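Local structure of Old Yellow Enzyme (Pichia, 6AGZ) at residues A10-F15 with D331-D336; R28-P33 with R337-C342. The protein binds flavin mononucleotide and, as a yeast Old Yellow Enzyme, probably catalyses the asymmetric reduction of enone compounds. All blocks are in the same frame, centred on the assembly; numbering follows the deposited sequence.

Contact 1. Residues A10-F15 with D331-D336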
# COMPACT_ATOMS: atom_id res chain seq x y z
N ALA A 10 -7.74 25.47 -20.34
CA ALA A 10 -6.62 25.53 -21.27
C ALA A 10 -5.34 25.99 -20.59
O ALA A 10 -4.25 25.78 -21.13
CB ALA A 10 -6.95 26.47 -22.43
N ASP A 11 -5.45 26.61 -19.41
CA ASP A 11 -4.28 27.07 -18.67
C ASP A 11 -3.47 25.93 -18.06
O ASP A 11 -2.32 26.14 -17.67
CB ASP A 11 -4.71 28.02 -17.55
CG ASP A 11 -5.01 29.40 -18.03
OD1 ASP A 11 -4.24 30.28 -17.75
OD2 ASP A 11 -6.00 29.60 -18.69
N THR A 12 -4.04 24.73 -17.97
CA THR A 12 -3.51 23.67 -17.13
C THR A 12 -2.84 22.58 -17.97
O THR A 12 -2.82 22.64 -19.20
CB THR A 12 -4.62 23.08 -16.26
OG1 THR A 12 -5.54 22.36 -17.09
CG2 THR A 12 -5.36 24.18 -15.53
N ASN A 13 -2.30 21.59 -17.27
CA ASN A 13 -1.73 20.41 -17.93
C ASN A 13 -2.77 19.62 -18.70
O ASN A 13 -2.40 18.80 -19.54
CB ASN A 13 -1.06 19.50 -16.90
CG ASN A 13 0.35 19.94 -16.56
OD1 ASN A 13 0.82 20.98 -17.01
ND2 ASN A 13 1.04 19.14 -15.75
N LEU A 14 -4.06 19.84 -18.42
CA LEU A 14 -5.11 19.08 -19.10
C LEU A 14 -5.04 19.27 -20.61
O LEU A 14 -5.44 18.37 -21.36
CB LEU A 14 -6.48 19.50 -18.57
CG LEU A 14 -7.65 18.64 -19.07
CD1 LEU A 14 -7.54 17.23 -18.53
CD2 LEU A 14 -8.99 19.26 -18.71
N PHE A 15 -4.55 20.42 -21.07
CA PHE A 15 -4.38 20.67 -22.50
C PHE A 15 -2.91 20.90 -22.85
O PHE A 15 -2.59 21.69 -23.74
CB PHE A 15 -5.25 21.83 -22.95
CG PHE A 15 -6.71 21.49 -22.98
CD1 PHE A 15 -7.25 20.80 -24.05
CD2 PHE A 15 -7.53 21.83 -21.92
CE1 PHE A 15 -8.58 20.47 -24.08
CE2 PHE A 15 -8.87 21.51 -21.94
CZ PHE A 15 -9.40 20.83 -23.02
N ASP A 331 -4.69 17.50 -9.51
CA ASP A 331 -4.14 16.20 -9.89
C ASP A 331 -3.42 16.27 -11.24
O ASP A 331 -2.34 15.69 -11.40
CB ASP A 331 -5.23 15.14 -9.91
CG ASP A 331 -5.78 14.84 -8.53
OD1 ASP A 331 -5.19 15.33 -7.54
OD2 ASP A 331 -6.78 14.11 -8.43
N VAL A 332 -4.01 16.96 -12.22
CA VAL A 332 -3.38 17.00 -13.54
C VAL A 332 -2.13 17.87 -13.51
O VAL A 332 -1.20 17.64 -14.29
CB VAL A 332 -4.39 17.47 -14.61
CG1 VAL A 332 -4.52 18.99 -14.61
CG2 VAL A 332 -3.97 16.97 -15.98
N ASN A 333 -2.07 18.86 -12.62
CA ASN A 333 -0.88 19.68 -12.49
C ASN A 333 0.11 19.15 -11.47
O ASN A 333 1.22 19.68 -11.37
CB ASN A 333 -1.27 21.12 -12.11
CG ASN A 333 -1.84 21.90 -13.28
OD1 ASN A 333 -1.66 21.53 -14.44
ND2 ASN A 333 -2.53 22.99 -12.99
N ALA A 334 -0.26 18.11 -10.71
CA ALA A 334 0.63 17.60 -9.67
C ALA A 334 1.93 17.08 -10.25
O ALA A 334 3.00 17.25 -9.64
CB ALA A 334 -0.08 16.50 -8.87
N ASP A 335 1.87 16.43 -11.41
CA ASP A 335 3.07 15.94 -12.07
C ASP A 335 2.86 16.05 -13.58
O ASP A 335 1.92 16.70 -14.05
CB ASP A 335 3.41 14.51 -11.62
CG ASP A 335 2.26 13.53 -11.82
OD1 ASP A 335 1.55 13.62 -12.85
OD2 ASP A 335 2.07 12.66 -10.95
N ASP A 336 3.75 15.41 -14.34
CA ASP A 336 3.75 15.48 -15.79
C ASP A 336 3.36 14.15 -16.44
O ASP A 336 3.67 13.92 -17.61
CB ASP A 336 5.12 15.93 -16.30
CG ASP A 336 5.05 16.63 -17.64
OD1 ASP A 336 4.07 17.37 -17.87
OD2 ASP A 336 5.97 16.44 -18.46
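The side-chain amides of Asn13 and Asn333 meet almost perpendicularly, their planes 87° apart. Asn333 OD1 stands over one face of the Asn13 amide, 3.3 Å from Asn13 CG, and also accepts a hydrogen bond from the backbone N of Asn13 (2.9 Å). That donor lies in the plane of the Asn333 carbonyl, and the bond is fairly straight at 161°. Around Asn13 ND2 two backbone oxygens gather, from the end of helix 328-334 and the turn after it. Asn13 ND2 donates to Val332 O at 3.1 Å, that oxygen sitting somewhat out of the amide plane, and makes only a weak bond to Asp335 O. Asn13 CG is anti to its carbonyl carbon (chi1 -83°), which places CG near Asn333 OD1. One asparagine thus binds the other segment through both its backbone and its side chain, an example of how a loop can be fastened to the end of a helix.

Thr12 crosses the Asn333 side chain at about a right angle, with CG2 4.0 Å from Asn333 ND2. Thr12 OG1 is used within the N-terminal loop, accepting from Leu14 N (3.2 Å) in an ST turn and hydrogen-bonding Leu9 O. Val332 CG2 supplies the apolar side, packing on the Leu14 backbone and, at 4.4 Å, on Leu14 CD1.

The contact joins the loop before strand 18-20 to helix 328-334: Thr12 and Leu14 rest on Ile329 and Leu328 of that helix, Leu14 and Val332 both reach Ile340 of strand 338-341, and Phe15 touches helix 352-358.

Contact 2. Residues R28-P33 with R337-C342. With FMN (flavin mononucleotide), chain C.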
# COMPACT_ATOMS: atom_id res chain seq x y z
N ARG A 28 -4.58 15.84 -22.33
CA ARG A 28 -4.59 14.78 -21.33
C ARG A 28 -6.00 14.51 -20.82
O ARG A 28 -6.17 13.93 -19.74
CB ARG A 28 -3.64 15.14 -20.18
CG ARG A 28 -2.29 15.61 -20.69
CD ARG A 28 -1.27 15.84 -19.60
NE ARG A 28 -0.03 16.38 -20.17
CZ ARG A 28 1.08 16.62 -19.48
NH1 ARG A 28 1.11 16.37 -18.18
NH2 ARG A 28 2.15 17.11 -20.09
N LEU A 29 -7.01 14.91 -21.58
CA LEU A 29 -8.40 14.57 -21.30
C LEU A 29 -8.74 13.27 -22.01
O LEU A 29 -8.49 13.13 -23.21
CB LEU A 29 -9.33 15.69 -21.76
CG LEU A 29 -10.84 15.41 -21.74
CD1 LEU A 29 -11.35 15.30 -20.31
CD2 LEU A 29 -11.59 16.49 -22.50
N VAL A 30 -9.30 12.32 -21.27
CA VAL A 30 -9.54 10.97 -21.77
C VAL A 30 -11.03 10.66 -21.65
O VAL A 30 -11.67 11.00 -20.66
CB VAL A 30 -8.70 9.92 -21.01
CG1 VAL A 30 -8.97 8.52 -21.55
CG2 VAL A 30 -7.22 10.26 -21.10
N PHE A 31 -11.57 10.01 -22.69
CA PHE A 31 -12.89 9.41 -22.64
C PHE A 31 -12.72 7.98 -22.13
O PHE A 31 -12.31 7.09 -22.90
CB PHE A 31 -13.56 9.43 -24.01
CG PHE A 31 -14.98 8.94 -24.01
CD1 PHE A 31 -15.72 8.89 -22.84
CD2 PHE A 31 -15.58 8.52 -25.19
CE1 PHE A 31 -17.03 8.44 -22.85
CE2 PHE A 31 -16.89 8.07 -25.20
CZ PHE A 31 -17.61 8.03 -24.03
N PRO A 32 -13.01 7.71 -20.86
CA PRO A 32 -12.80 6.37 -20.31
C PRO A 32 -13.75 5.38 -20.95
O PRO A 32 -14.73 5.78 -21.60
CB PRO A 32 -13.10 6.56 -18.81
CG PRO A 32 -13.11 8.04 -18.58
CD PRO A 32 -13.58 8.63 -19.87
N PRO A 33 -13.50 4.08 -20.80
CA PRO A 33 -14.43 3.09 -21.34
C PRO A 33 -15.82 3.26 -20.75
O PRO A 33 -15.98 3.33 -19.53
CB PRO A 33 -13.80 1.75 -20.94
CG PRO A 33 -12.88 2.08 -19.80
CD PRO A 33 -12.36 3.45 -20.11
N ARG A 337 2.68 13.27 -15.70
CA ARG A 337 2.34 11.94 -16.21
C ARG A 337 0.89 11.56 -15.92
O ARG A 337 0.56 10.37 -15.96
CB ARG A 337 3.29 10.88 -15.64
CG ARG A 337 3.48 10.91 -14.12
CD ARG A 337 2.38 10.17 -13.37
NE ARG A 337 2.65 10.02 -11.95
CZ ARG A 337 2.92 8.86 -11.36
NH1 ARG A 337 2.95 7.74 -12.07
NH2 ARG A 337 3.16 8.82 -10.05
N THR A 338 0.02 12.52 -15.65
CA THR A 338 -1.34 12.25 -15.21
C THR A 338 -2.35 12.62 -16.29
O THR A 338 -2.36 13.76 -16.77
CB THR A 338 -1.66 13.01 -13.92
OG1 THR A 338 -0.76 12.58 -12.88
CG2 THR A 338 -3.09 12.74 -13.48
N LEU A 339 -3.18 11.65 -16.67
CA LEU A 339 -4.33 11.87 -17.53
C LEU A 339 -5.59 11.94 -16.68
O LEU A 339 -5.69 11.32 -15.62
CB LEU A 339 -4.46 10.74 -18.56
CG LEU A 339 -3.24 10.40 -19.41
CD1 LEU A 339 -3.52 9.20 -20.29
CD2 LEU A 339 -2.81 11.59 -20.25
N ILE A 340 -6.57 12.71 -17.15
CA ILE A 340 -7.83 12.90 -16.45
C ILE A 340 -8.95 12.36 -17.33
O ILE A 340 -9.14 12.82 -18.46
CB ILE A 340 -8.08 14.38 -16.10
CG1 ILE A 340 -6.99 14.89 -15.15
CG2 ILE A 340 -9.46 14.55 -15.48
CD1 ILE A 340 -7.04 14.26 -13.77
N GLY A 341 -9.69 11.38 -16.81
CA GLY A 341 -10.79 10.77 -17.53
C GLY A 341 -12.14 11.32 -17.05
O GLY A 341 -12.37 11.46 -15.85
N CYS A 342 -13.00 11.63 -18.01
CA CYS A 342 -14.36 12.10 -17.74
C CYS A 342 -15.31 11.30 -18.61
O CYS A 342 -15.30 11.44 -19.84
CB CYS A 342 -14.49 13.60 -18.01
SG CYS A 342 -13.28 14.63 -17.14
N1 FMN C . -15.63 1.54 -16.76
C2 FMN C . -14.94 0.51 -17.36
O2 FMN C . -13.79 0.25 -16.99
N3 FMN C . -15.52 -0.23 -18.37
C4 FMN C . -16.80 0.06 -18.78
O4 FMN C . -17.32 -0.59 -19.68
C4A FMN C . -17.50 1.10 -18.18
N5 FMN C . -18.78 1.39 -18.60
C5A FMN C . -19.48 2.42 -18.01
C6 FMN C . -20.77 2.70 -18.44
C7 FMN C . -21.49 3.74 -17.85
C7M FMN C . -22.88 4.04 -18.32
C8 FMN C . -20.91 4.49 -16.84
C8M FMN C . -21.69 5.61 -16.20
C9 FMN C . -19.62 4.20 -16.41
C9A FMN C . -18.90 3.17 -17.00
N10 FMN C . -17.62 2.88 -16.57
C10 FMN C . -16.92 1.84 -17.17
C1' FMN C . -16.98 3.69 -15.48
C2' FMN C . -16.36 4.93 -16.13
O2' FMN C . -15.36 4.53 -17.04
C3' FMN C . -15.78 5.92 -15.12
O3' FMN C . -14.71 5.33 -14.43
C4' FMN C . -16.85 6.39 -14.14
O4' FMN C . -18.02 6.76 -14.85
C5' FMN C . -16.38 7.59 -13.32
O5' FMN C . -15.97 8.62 -14.19
P FMN C . -16.85 9.96 -14.34
O1P FMN C . -17.11 10.53 -12.97
O2P FMN C . -16.11 10.97 -15.17
O3P FMN C . -18.16 9.61 -15.01
O HOH W 1 -0.33 15.39 -16.26
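Arg28 lies across Leu339, with Arg28 CB 3.6 Å from Leu339 CD2 and CG a little farther from it. The chain then runs extended from CG to NE, taking CD past Thr338 O (3.7 Å). NE bonds Lys16 O, NH2 forms a salt bridge with Asp336 OD1 and a hydrogen bond with Pro17 O, and NH1 donates to a water 2.6 Å away in the guanidinium plane, which can in turn donate to Thr338 O. Each nitrogen of the buried guanidinium has a partner.

The two backbones pair in parallel. Ile340 N donates to Arg28 O (2.9 Å, nearly straight), Val30 N to Ile340 O, and Cys342 N to Val30 O. Val30 CG2 packs on Leu339 CB, and Leu29 CD1 on Cys342 SG. Pro32 CG sits 3.7 Å from Gly341 CA, where a side chain on the glycine would collide with it, while Pro32 CD lies 3.3 Å from Cys342 O. An alanine at Pro32 lacks CG and CD and would probably leave a gap beside Gly341 and Cys342.

Pro33 O accepts from FMN O2' (2.8 Å), and Cys342 CA approaches FMN O2P: strands 29-31 and 338-341, first and last of the TIM barrel, close it beside the flavin.

Contact 1 is only partly buried, its centre about 23 Å from the centre of the chain, whereas contact 2 is buried, about 12 Å from it. The outer one relies on asparagine amides and carbonyls of the helix end and the following turn; the inner one relies on regular strand pairing with mostly apolar side chains and one buried arginine, and reaches the flavin. They are continuous through helix 328-334 and strand 338-341, which follow each other in the chain. Arg28 spans both: its backbone N probably donates to Leu14 O, and its guanidinium reaches the turn after the helix. The N-terminal loop is thereby tied to the place where the barrel closes.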